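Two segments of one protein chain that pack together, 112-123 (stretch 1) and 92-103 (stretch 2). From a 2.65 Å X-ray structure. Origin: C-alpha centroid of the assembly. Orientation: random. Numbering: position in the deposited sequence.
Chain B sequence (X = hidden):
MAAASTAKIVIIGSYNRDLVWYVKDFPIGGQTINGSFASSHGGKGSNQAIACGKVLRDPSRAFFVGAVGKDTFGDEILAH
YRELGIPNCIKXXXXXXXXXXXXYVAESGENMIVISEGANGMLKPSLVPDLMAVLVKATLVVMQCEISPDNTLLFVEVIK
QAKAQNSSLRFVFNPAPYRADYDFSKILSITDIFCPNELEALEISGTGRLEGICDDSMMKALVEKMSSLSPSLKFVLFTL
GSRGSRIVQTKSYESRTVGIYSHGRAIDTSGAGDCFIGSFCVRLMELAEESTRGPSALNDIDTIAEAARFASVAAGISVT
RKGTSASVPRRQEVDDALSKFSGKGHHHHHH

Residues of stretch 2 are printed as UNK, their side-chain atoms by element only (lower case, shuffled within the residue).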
# COMPACT_ATOMS: atom_id res chain seq x y z
N MET B 112 -8.16 2.07 4.74
CA MET B 112 -7.43 3.26 4.33
C MET B 112 -7.06 2.99 2.88
O MET B 112 -6.50 1.93 2.58
CB MET B 112 -6.17 3.51 5.16
CG MET B 112 -6.41 3.99 6.57
SD MET B 112 -4.87 4.13 7.48
CE MET B 112 -5.25 5.45 8.63
N ILE B 113 -7.40 3.90 1.98
CA ILE B 113 -7.16 3.70 0.56
C ILE B 113 -6.41 4.90 0.02
O ILE B 113 -6.84 6.05 0.20
CB ILE B 113 -8.47 3.50 -0.23
CG1 ILE B 113 -9.27 2.35 0.36
CG2 ILE B 113 -8.16 3.21 -1.68
CD1 ILE B 113 -10.55 2.08 -0.37
N VAL B 114 -5.28 4.64 -0.63
CA VAL B 114 -4.54 5.64 -1.38
C VAL B 114 -4.48 5.17 -2.83
O VAL B 114 -3.96 4.08 -3.11
CB VAL B 114 -3.12 5.86 -0.83
CG1 VAL B 114 -2.42 6.93 -1.67
CG2 VAL B 114 -3.16 6.27 0.61
N ILE B 115 -5.02 5.98 -3.73
CA ILE B 115 -5.05 5.66 -5.15
C ILE B 115 -3.92 6.39 -5.85
O ILE B 115 -3.74 7.60 -5.67
CB ILE B 115 -6.40 6.03 -5.77
CG1 ILE B 115 -7.53 5.31 -5.03
CG2 ILE B 115 -6.42 5.71 -7.24
CD1 ILE B 115 -8.92 5.61 -5.57
N SER B 116 -3.17 5.66 -6.68
CA SER B 116 -2.25 6.25 -7.65
C SER B 116 -2.94 6.05 -8.98
O SER B 116 -2.93 4.95 -9.54
CB SER B 116 -0.88 5.57 -7.62
OG SER B 116 0.00 6.14 -8.58
N GLU B 117 -3.56 7.13 -9.48
CA GLU B 117 -4.45 7.00 -10.63
C GLU B 117 -3.70 6.46 -11.84
O GLU B 117 -4.25 5.65 -12.60
CB GLU B 117 -5.14 8.33 -10.92
CG GLU B 117 -4.28 9.39 -11.51
CD GLU B 117 -5.08 10.55 -12.05
OE1 GLU B 117 -6.33 10.53 -11.92
OE2 GLU B 117 -4.46 11.48 -12.62
N GLY B 118 -2.44 6.86 -12.02
CA GLY B 118 -1.64 6.31 -13.10
C GLY B 118 -2.33 6.51 -14.44
O GLY B 118 -2.79 7.61 -14.78
N ALA B 119 -2.45 5.41 -15.19
CA ALA B 119 -2.99 5.48 -16.54
C ALA B 119 -4.45 5.90 -16.57
O ALA B 119 -4.95 6.28 -17.64
CB ALA B 119 -2.80 4.14 -17.25
N ASN B 120 -5.15 5.84 -15.43
CA ASN B 120 -6.52 6.35 -15.40
C ASN B 120 -6.56 7.83 -15.73
O ASN B 120 -7.55 8.32 -16.29
CB ASN B 120 -7.14 6.06 -14.04
CG ASN B 120 -7.40 4.59 -13.81
OD1 ASN B 120 -8.09 3.94 -14.62
ND2 ASN B 120 -6.83 4.03 -12.74
N GLY B 121 -5.47 8.55 -15.45
CA GLY B 121 -5.40 9.96 -15.77
C GLY B 121 -5.24 10.27 -17.25
O GLY B 121 -5.34 11.45 -17.62
N MET B 122 -5.00 9.27 -18.11
CA MET B 122 -4.91 9.50 -19.55
C MET B 122 -6.21 9.25 -20.29
O MET B 122 -6.27 9.51 -21.50
CB MET B 122 -3.83 8.63 -20.20
CG MET B 122 -2.42 9.18 -20.12
SD MET B 122 -1.65 9.00 -18.51
CE MET B 122 0.02 9.53 -18.95
N LEU B 123 -7.24 8.73 -19.62
CA LEU B 123 -8.52 8.41 -20.26
C LEU B 123 -9.23 9.71 -20.59
O LEU B 123 -9.78 10.37 -19.71
CB LEU B 123 -9.37 7.52 -19.35
CG LEU B 123 -10.68 6.96 -19.91
CD1 LEU B 123 -10.38 6.06 -21.08
CD2 LEU B 123 -11.45 6.20 -18.87
N UNK B 92 -4.31 0.65 -23.82
CA UNK B 92 -3.05 0.55 -23.09
C UNK B 92 -2.13 1.70 -23.50
O UNK B 92 -1.83 1.86 -24.68
c UNK B 92 -2.28 -3.22 -22.57
n UNK B 92 -1.54 -3.49 -21.49
c UNK B 92 -2.38 -0.80 -23.33
c UNK B 92 -3.03 -1.91 -22.54
o UNK B 92 -2.35 -3.99 -23.53
N UNK B 93 -1.68 2.50 -22.52
CA UNK B 93 -0.90 3.70 -22.76
C UNK B 93 0.47 3.57 -22.10
O UNK B 93 0.64 2.84 -21.11
c UNK B 93 -1.61 4.98 -22.25
c UNK B 93 -2.98 5.13 -22.89
c UNK B 93 -1.73 4.96 -20.75
N UNK B 94 1.46 4.28 -22.64
CA UNK B 94 2.82 4.23 -22.12
C UNK B 94 3.15 5.40 -21.21
O UNK B 94 4.25 5.43 -20.63
c UNK B 94 3.84 4.19 -23.27
o UNK B 94 3.59 5.21 -24.20
N UNK B 95 2.24 6.37 -21.07
CA UNK B 95 2.56 7.55 -20.28
C UNK B 95 2.71 7.23 -18.80
O UNK B 95 3.61 7.75 -18.13
N UNK B 96 1.79 6.46 -18.26
CA UNK B 96 1.77 6.09 -16.86
C UNK B 96 1.70 4.58 -16.72
O UNK B 96 1.38 3.87 -17.68
c UNK B 96 0.58 6.74 -16.14
N UNK B 97 2.03 4.04 -15.54
CA UNK B 97 1.70 2.64 -15.25
C UNK B 97 0.20 2.48 -15.00
O UNK B 97 -0.53 3.45 -14.81
c UNK B 97 2.50 2.34 -13.98
c UNK B 97 2.79 4.65 -14.44
c UNK B 97 2.63 3.66 -13.31
N UNK B 98 -0.25 1.22 -15.01
CA UNK B 98 -1.61 0.91 -14.60
C UNK B 98 -1.87 1.46 -13.19
O UNK B 98 -0.99 1.43 -12.33
c UNK B 98 -1.83 -0.60 -14.63
o UNK B 98 -1.74 -1.07 -15.99
c UNK B 98 -3.20 -0.98 -14.06
N UNK B 99 -3.06 2.01 -12.99
CA UNK B 99 -3.40 2.54 -11.68
C UNK B 99 -3.41 1.46 -10.61
O UNK B 99 -3.63 0.28 -10.89
N UNK B 100 -3.12 1.87 -9.38
CA UNK B 100 -3.22 0.96 -8.25
C UNK B 100 -3.77 1.68 -7.03
O UNK B 100 -3.97 2.90 -7.03
n UNK B 100 0.45 0.83 -7.77
c UNK B 100 -0.78 1.23 -7.50
o UNK B 100 -1.01 2.26 -6.86
c UNK B 100 -1.89 0.27 -7.90
N UNK B 101 -4.01 0.90 -5.98
CA UNK B 101 -4.43 1.40 -4.68
C UNK B 101 -3.68 0.62 -3.60
O UNK B 101 -3.62 -0.61 -3.65
c UNK B 101 -5.94 1.25 -4.49
N UNK B 102 -3.13 1.35 -2.63
CA UNK B 102 -2.52 0.74 -1.46
C UNK B 102 -3.50 0.82 -0.31
O UNK B 102 -3.85 1.91 0.15
N UNK B 103 -3.94 -0.35 0.16
CA UNK B 103 -5.08 -0.45 1.06
C UNK B 103 -4.66 -1.13 2.35
O UNK B 103 -3.98 -2.17 2.32
c UNK B 103 -6.66 -0.46 -0.90
c UNK B 103 -7.79 -1.12 -1.66
c UNK B 103 -7.42 -1.36 1.34
c UNK B 103 -6.25 -1.20 0.38
O HOH W 1 0.08 3.76 -10.73

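Position 92 carries three carbons in a row, the third bearing one oxygen and one nitrogen, and its CA-to-CB bond points away from stretch 1, which it does not touch: an amide of this length is Gln-92. Position 93 has one carbon carrying two more, a beta-branched fork pointing toward stretch 1, and one arm of the fork reaches the side chains of Ala-119 and Met-122; this is Val-93, its CG2 3.8 Å from Ala-119 CB and 4.3 Å from Met-122 CB. At 94 one carbon is followed by one oxygen, again pointing away and free of contact, hence Ser-94.

Position 95 has no side-chain atoms; its CA sits 3.5 Å from Met-122 CE, and an ideal CB at 95 would come within 2.3 Å of Met-122 CE, so the bare backbone of Gly-95 makes room for the methionine. Position 96 shows a single carbon, its CB, 4.0 Å from Met-122 SD and 3.4 Å from Ala-119 N: Ala-96. At 97 three carbons close a ring onto the backbone nitrogen and stand off from stretch 1, giving Pro-97; its O accepts a hydrogen bond from Ala-119 N at 2.8 Å. Position 98 has one carbon carrying an oxygen and a carbon, pointing away: Thr-98, whose O accepts a 3.0 Å hydrogen bond from water 1, which also bonds Ser-116 OG at 3.2 Å.

Position 99 lacks side-chain atoms. A CB there would fall 2.4 Å from Asn-120 ND2 and 2.6 Å from Glu-117 O, a clash with both; Gly-99 fits. At 100 two carbons end in an oxygen and a nitrogen, and the oxygen reaches Ser-116 CB: the short amide of Asn-100, its OD1 3.4 Å from Ser-116 CB. Position 101 bears one carbon, its CB, 4.1 Å from Ile-113 CG2 and 4.4 Å from Ile-115 CG1: Ala-101. Position 102 has none and pairs with Val-114, so Gly-102. Position 103 has four carbons, forked at the first, and its longer arm meets Ile-113: Ile-103, its CG1 4.0 Å from Ile-113 CG1.

The contact joins two modes. Antiparallel strands pair through Gly-102 N to Val-114 O (2.9 Å) and Val-114 N to Gly-102 O (3.2 Å), then Ser-116 N to Asn-100 O (2.9 Å) and Asn-100 N to Ser-116 O (3.1 Å). Ile-113, Ile-115, Ala-101 and Ile-103 share one face of the sheet. Beyond the pairing, glycines permit close backbone approach: at Gly-118, an ideal CB would meet Pro-97 O at 2.5 Å. The 3-10 turn then presents Ala-119 and Met-122 to Val-93 and Ala-96, adding an apolar patch beyond the strands.

Stretch 2 (92-103) QVSGAPTGNAGI
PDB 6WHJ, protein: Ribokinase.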